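Local coordinates for molybdopterin biosynthesis protein (Mycobacterium abscessus, PDB 3TCR) that probably binds molybdopterin during molybdenum cofactor biosynthesis and is assembled from three copies of the chain, at residues A[90-95]-A[125-130]; A[118-123]-A[166-171]. All coordinates share one frame; numbering follows the deposited sequence.

Contact 1: A[90-95]-A[125-130]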
loop_
_atom_site.group_PDB
_atom_site.type_symbol
_atom_site.label_atom_id
_atom_site.label_comp_id
_atom_site.label_asym_id
_atom_site.label_seq_id
_atom_site.Cartn_x
_atom_site.Cartn_y
_atom_site.Cartn_z
ATOM N N GLU A 90 21.360 12.010 9.796
ATOM C CA GLU A 90 21.597 11.294 11.058
ATOM C C GLU A 90 20.891 9.953 11.102
ATOM O O GLU A 90 21.460 8.958 11.532
ATOM C CB GLU A 90 21.135 12.109 12.276
ATOM C CG GLU A 90 21.967 13.336 12.592
ATOM C CD GLU A 90 21.440 14.084 13.837
ATOM O OE1 GLU A 90 21.599 15.325 13.875
ATOM O OE2 GLU A 90 20.870 13.433 14.779
ATOM N N ILE A 91 19.637 9.939 10.690
ATOM C CA ILE A 91 18.888 8.704 10.614
ATOM C C ILE A 91 19.568 7.718 9.650
ATOM O O ILE A 91 19.701 6.532 9.961
ATOM C CB ILE A 91 17.434 8.909 10.156
ATOM C CG1 ILE A 91 16.699 9.842 11.118
ATOM C CG2 ILE A 91 16.736 7.543 10.073
ATOM C CD1 ILE A 91 15.375 10.402 10.610
ATOM N N GLN A 92 19.999 8.208 8.492
ATOM C CA GLN A 92 20.663 7.353 7.507
ATOM C C GLN A 92 21.973 6.801 8.067
ATOM O O GLN A 92 22.280 5.590 7.927
ATOM C CB GLN A 92 20.856 8.114 6.164
ATOM C CG GLN A 92 19.514 8.283 5.403
ATOM C CD GLN A 92 19.703 8.755 3.956
ATOM O OE1 GLN A 92 20.728 9.313 3.633
ATOM N NE2 GLN A 92 18.722 8.512 3.087
ATOM N N ASN A 93 22.728 7.649 8.753
ATOM C CA ASN A 93 23.980 7.207 9.335
ATOM C C ASN A 93 23.740 6.071 10.334
ATOM O O ASN A 93 24.495 5.091 10.360
ATOM C CB ASN A 93 24.734 8.341 10.050
ATOM C CG ASN A 93 25.442 9.280 9.080
ATOM O OD1 ASN A 93 25.764 8.893 7.957
ATOM N ND2 ASN A 93 25.700 10.516 9.512
ATOM N N ALA A 94 22.727 6.250 11.171
ATOM C CA ALA A 94 22.397 5.272 12.201
ATOM C C ALA A 94 22.013 3.933 11.541
ATOM O O ALA A 94 22.538 2.883 11.902
ATOM C CB ALA A 94 21.261 5.801 13.114
ATOM N N VAL A 95 21.102 3.971 10.571
ATOM C CA VAL A 95 20.695 2.724 9.907
ATOM C C VAL A 95 21.869 2.076 9.134
ATOM O O VAL A 95 22.102 0.865 9.232
ATOM C CB VAL A 95 19.505 2.967 8.986
ATOM C CG1 VAL A 95 19.209 1.722 8.139
ATOM C CG2 VAL A 95 18.283 3.401 9.810
ATOM N N GLN A 125 13.585 4.906 2.997
ATOM C CA GLN A 125 13.248 4.410 1.654
ATOM C C GLN A 125 14.454 4.314 0.693
ATOM O O GLN A 125 14.644 3.259 0.066
ATOM C CB GLN A 125 12.116 5.244 1.025
ATOM C CG GLN A 125 11.602 4.740 -0.344
ATOM C CD GLN A 125 10.832 3.429 -0.238
ATOM O OE1 GLN A 125 10.179 3.168 0.783
ATOM N NE2 GLN A 125 10.923 2.582 -1.281
ATOM N N PRO A 126 15.297 5.363 0.602
ATOM C CA PRO A 126 16.427 5.242 -0.361
ATOM C C PRO A 126 17.481 4.207 -0.015
ATOM O O PRO A 126 18.315 3.865 -0.872
ATOM C CB PRO A 126 17.065 6.654 -0.390
ATOM C CG PRO A 126 16.072 7.559 0.307
ATOM C CD PRO A 126 15.193 6.696 1.195
ATOM N N LEU A 127 17.475 3.722 1.213
ATOM C CA LEU A 127 18.435 2.688 1.646
ATOM C C LEU A 127 17.958 1.269 1.350
ATOM O O LEU A 127 18.711 0.297 1.549
ATOM C CB LEU A 127 18.677 2.798 3.165
ATOM C CG LEU A 127 19.028 4.179 3.721
ATOM C CD1 LEU A 127 19.200 4.053 5.227
ATOM C CD2 LEU A 127 20.286 4.696 3.026
ATOM N N LEU A 128 16.691 1.133 0.959
ATOM C CA LEU A 128 16.094 -0.196 0.823
ATOM C C LEU A 128 16.459 -0.814 -0.520
ATOM O O LEU A 128 16.244 -0.181 -1.532
ATOM C CB LEU A 128 14.575 -0.102 0.976
ATOM C CG LEU A 128 14.061 0.413 2.333
ATOM C CD1 LEU A 128 12.524 0.426 2.413
ATOM C CD2 LEU A 128 14.652 -0.385 3.493
ATOM N N ASP A 129 17.021 -2.015 -0.535
ATOM C CA ASP A 129 17.253 -2.734 -1.793
ATOM C C ASP A 129 15.947 -3.320 -2.315
ATOM O O ASP A 129 15.788 -3.515 -3.532
ATOM C CB ASP A 129 18.258 -3.887 -1.601
ATOM C CG ASP A 129 19.601 -3.404 -1.139
ATOM O OD1 ASP A 129 20.229 -2.584 -1.832
ATOM O OD2 ASP A 129 20.018 -3.827 -0.063
ATOM N N ARG A 130 15.070 -3.706 -1.382
ATOM C CA ARG A 130 13.702 -4.085 -1.734
ATOM C C ARG A 130 12.741 -3.774 -0.582
ATOM O O ARG A 130 13.021 -4.018 0.572
ATOM C CB ARG A 130 13.582 -5.555 -2.224
ATOM C CG ARG A 130 13.836 -6.667 -1.226
ATOM C CD ARG A 130 13.913 -8.042 -1.937
ATOM N NE ARG A 130 14.171 -7.878 -3.381
ATOM C CZ ARG A 130 14.328 -8.855 -4.274
ATOM N NH1 ARG A 130 14.320 -10.118 -3.888
ATOM N NH2 ARG A 130 14.517 -8.565 -5.546
#

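Contact 2: A[118-123]-A[166-171]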
loop_
_atom_site.group_PDB
_atom_site.type_symbol
_atom_site.label_atom_id
_atom_site.label_comp_id
_atom_site.label_asym_id
_atom_site.label_seq_id
_atom_site.Cartn_x
_atom_site.Cartn_y
_atom_site.Cartn_z
ATOM N N ASP A 118 9.065 15.270 10.620
ATOM C CA ASP A 118 9.027 13.788 10.546
ATOM C C ASP A 118 9.634 13.225 9.240
ATOM O O ASP A 118 8.937 13.148 8.206
ATOM C CB ASP A 118 7.579 13.273 10.614
ATOM C CG ASP A 118 6.892 13.567 11.936
ATOM O OD1 ASP A 118 7.267 12.957 12.964
ATOM O OD2 ASP A 118 5.914 14.388 11.927
ATOM N N VAL A 119 10.891 12.774 9.291
ATOM C CA VAL A 119 11.579 12.346 8.088
ATOM C C VAL A 119 12.139 10.922 8.126
ATOM O O VAL A 119 12.877 10.556 7.235
ATOM C CB VAL A 119 12.689 13.345 7.689
ATOM C CG1 VAL A 119 12.079 14.727 7.385
ATOM C CG2 VAL A 119 13.749 13.440 8.774
ATOM N N ALA A 120 11.736 10.102 9.090
ATOM C CA ALA A 120 12.149 8.704 9.119
ATOM C C ALA A 120 11.866 7.934 7.794
ATOM O O ALA A 120 12.731 7.263 7.269
ATOM C CB ALA A 120 11.512 7.973 10.320
ATOM N N PRO A 121 10.661 8.065 7.239
ATOM C CA PRO A 121 10.403 7.332 5.997
ATOM C C PRO A 121 11.248 7.809 4.810
ATOM O O PRO A 121 11.788 6.990 4.057
ATOM C CB PRO A 121 8.922 7.566 5.750
ATOM C CG PRO A 121 8.369 8.032 7.081
ATOM C CD PRO A 121 9.484 8.819 7.691
ATOM N N GLU A 122 11.362 9.121 4.646
ATOM C CA GLU A 122 12.224 9.711 3.598
ATOM C C GLU A 122 13.667 9.261 3.767
ATOM O O GLU A 122 14.367 9.037 2.773
ATOM C CB GLU A 122 12.214 11.240 3.683
ATOM C CG GLU A 122 10.937 11.914 3.202
ATOM C CD GLU A 122 9.779 11.885 4.193
ATOM O OE1 GLU A 122 9.892 11.375 5.320
ATOM O OE2 GLU A 122 8.707 12.379 3.799
ATOM N N ALA A 123 14.112 9.137 5.020
ATOM C CA ALA A 123 15.502 8.739 5.306
ATOM C C ALA A 123 15.717 7.260 4.985
ATOM O O ALA A 123 16.786 6.873 4.502
ATOM C CB ALA A 123 15.899 9.024 6.748
ATOM N N VAL A 166 14.765 -3.581 8.006
ATOM C CA VAL A 166 14.567 -2.245 8.550
ATOM C C VAL A 166 13.072 -1.925 8.532
ATOM O O VAL A 166 12.424 -2.035 7.484
ATOM C CB VAL A 166 15.341 -1.172 7.744
ATOM C CG1 VAL A 166 15.242 0.190 8.446
ATOM C CG2 VAL A 166 16.806 -1.607 7.528
ATOM N N VAL A 167 12.536 -1.545 9.695
ATOM C CA VAL A 167 11.118 -1.239 9.860
ATOM C C VAL A 167 10.906 0.038 10.699
ATOM O O VAL A 167 11.405 0.151 11.839
ATOM C CB VAL A 167 10.382 -2.428 10.536
ATOM C CG1 VAL A 167 8.861 -2.193 10.589
ATOM C CG2 VAL A 167 10.740 -3.767 9.828
ATOM N N ASN A 168 10.195 1.005 10.125
ATOM C CA ASN A 168 9.781 2.213 10.845
ATOM C C ASN A 168 8.481 2.007 11.637
ATOM O O ASN A 168 7.450 1.576 11.059
ATOM C CB ASN A 168 9.450 3.342 9.860
ATOM C CG ASN A 168 10.590 3.728 8.932
ATOM O OD1 ASN A 168 10.312 4.140 7.781
ATOM N ND2 ASN A 168 11.844 3.701 9.419
ATOM N N ILE A 169 8.486 2.339 12.922
ATOM C CA ILE A 169 7.213 2.476 13.647
ATOM C C ILE A 169 7.051 3.858 14.294
ATOM O O ILE A 169 8.043 4.556 14.536
ATOM C CB ILE A 169 6.975 1.320 14.635
ATOM C CG1 ILE A 169 7.838 1.400 15.850
ATOM C CG2 ILE A 169 7.314 -0.045 14.004
ATOM C CD1 ILE A 169 7.884 0.007 16.517
ATOM N N ALA A 170 5.802 4.244 14.540
ATOM C CA ALA A 170 5.487 5.531 15.177
ATOM C C ALA A 170 5.999 5.545 16.583
ATOM O O ALA A 170 6.260 4.495 17.187
ATOM C CB ALA A 170 3.989 5.850 15.154
ATOM N N GLY A 171 6.159 6.761 17.098
ATOM C CA GLY A 171 6.872 6.995 18.349
ATOM C C GLY A 171 6.204 6.703 19.695
ATOM O O GLY A 171 6.918 6.586 20.719
#

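Contact 1: A[90-95]-A[125-130]
The carboxamide of Gln92 lies between the two segments, with one face over Leu127 and its NE2 end pointing at the CG corner of Pro126. Leu127 CD2 sits below that face, 4.1 Å from Gln92 NE2. The Pro126 ring comes in by its CG corner, nearly level with the amide, and CG is 4.0 Å from Gln92 NE2. The Gln92 chain and the proline ring cross at about a right angle. This is a helix-to-turn contact in the alpha/beta fold of the MoCF_biosynth family, where helices pack against a mixed sheet. Helix 88-100 rests on strands 44-51 and 76-84 through Ile91 and Ala94. An adjoining flank, with Gln92 and Val95, meets the short 3-10 turn 125-127. That turn is closed by a bond from Leu128 N to Gln125 O, 3.1 Å long.

No hydrogen bond joins the two segments. Gln92 NE2 spends its polarity just before the turn, on Ala123 O, and this bond fixes how the amide is turned. Gln92 runs extended beyond CG, so its amide reaches across to the end of helix 120-124. The apolar half of the contact belongs to Leu127. Its CG stands anti to its carbonyl carbon (chi1 -50°), which aims the forked end at the helix. The two methyls divide the work: CD2 takes Gln92, and CD1 takes Val95, three residues further along the helix. Beyond the turn, Asp129 and Arg130 both face Ile160 in a classic beta bulge. On Val95, CG1 is anti to the backbone N (chi1 172°). Leu127 CD1 nestles against this branch, 3.7 Å from Val95 CG1 and 3.9 Å from Val95 CB.

Contact 2: A[118-123]-A[166-171]
Asn168 reaches from its strand to the first turn of helix 120-124, where it meets Ala120 and Pro121. Its CB leaves the strand toward the helix, and CG stands anti to the carbonyl carbon (chi1 -58°). This swings CG toward the helix, and chi2 (148°) turns one face of the amide to its first turn. At the tip the two branches meet different things. OD1 lies against the backbone of Pro121, 3.7 Å from Pro121 CA and 4.0 Å from Pro121 N. Pro121 CA stands to one side of the amide plane and not level with it. Ala120 O is also near, 4.0 Å from Asn168 OD1. Both are acceptors, so no bond joins them. On the other branch, Ala120 CB stands over the same face, 4.4 Å from Asn168 ND2.

The strand is an inner one of the mixed sheet of the MoCF_biosynth fold, lying between 105-109 and 158-161. Segment 118-123 enters its helix with Val119 at the N-cap position, and the first turn closes with Ala123 N to Val119 O at 2.9 Å. Ala120 is also tied by a backbone bond to Gly111, in the glycine-rich loop after strand 105-109. In relatives this loop helps to form the molybdopterin site, and it probably does so here.

The buried amide finds its bonds outside the two segments. OD1 accepts from Val157 N, which identifies the oxygen end; ND2 bonds Thr108 OG1 and Thr124 OG1. Thr124 OG1 also bonds Ala120 O, so one hydroxyl connects the strand amide to the helix backbone. Glu122 starts away from the strand; its carboxylate forms a salt bridge with Arg155.

Overall arrangement
Contact 1 is partly buried and lies further out, its centre about 11 Å from the centre of the chain. Contact 2 is wholly buried, its centre about 7 Å from the centre of the chain. Both use the region of helix 120-124: contact 2 its opening turn, contact 1 the 3-10 turn that follows. Helix 88-100 lies on one flank of this region and strand 164-169 on another. Their chemistry differs. The outer contact pairs Leu127 methyls with Val95 and with an amide face; the inner one sets a buried, hydrogen-bonded amide against backbone. The two also touch directly, for Ile91 packs on Val119, Ala120 and Ala123. The centres of contacts 1 and 2 are about 10 Å apart.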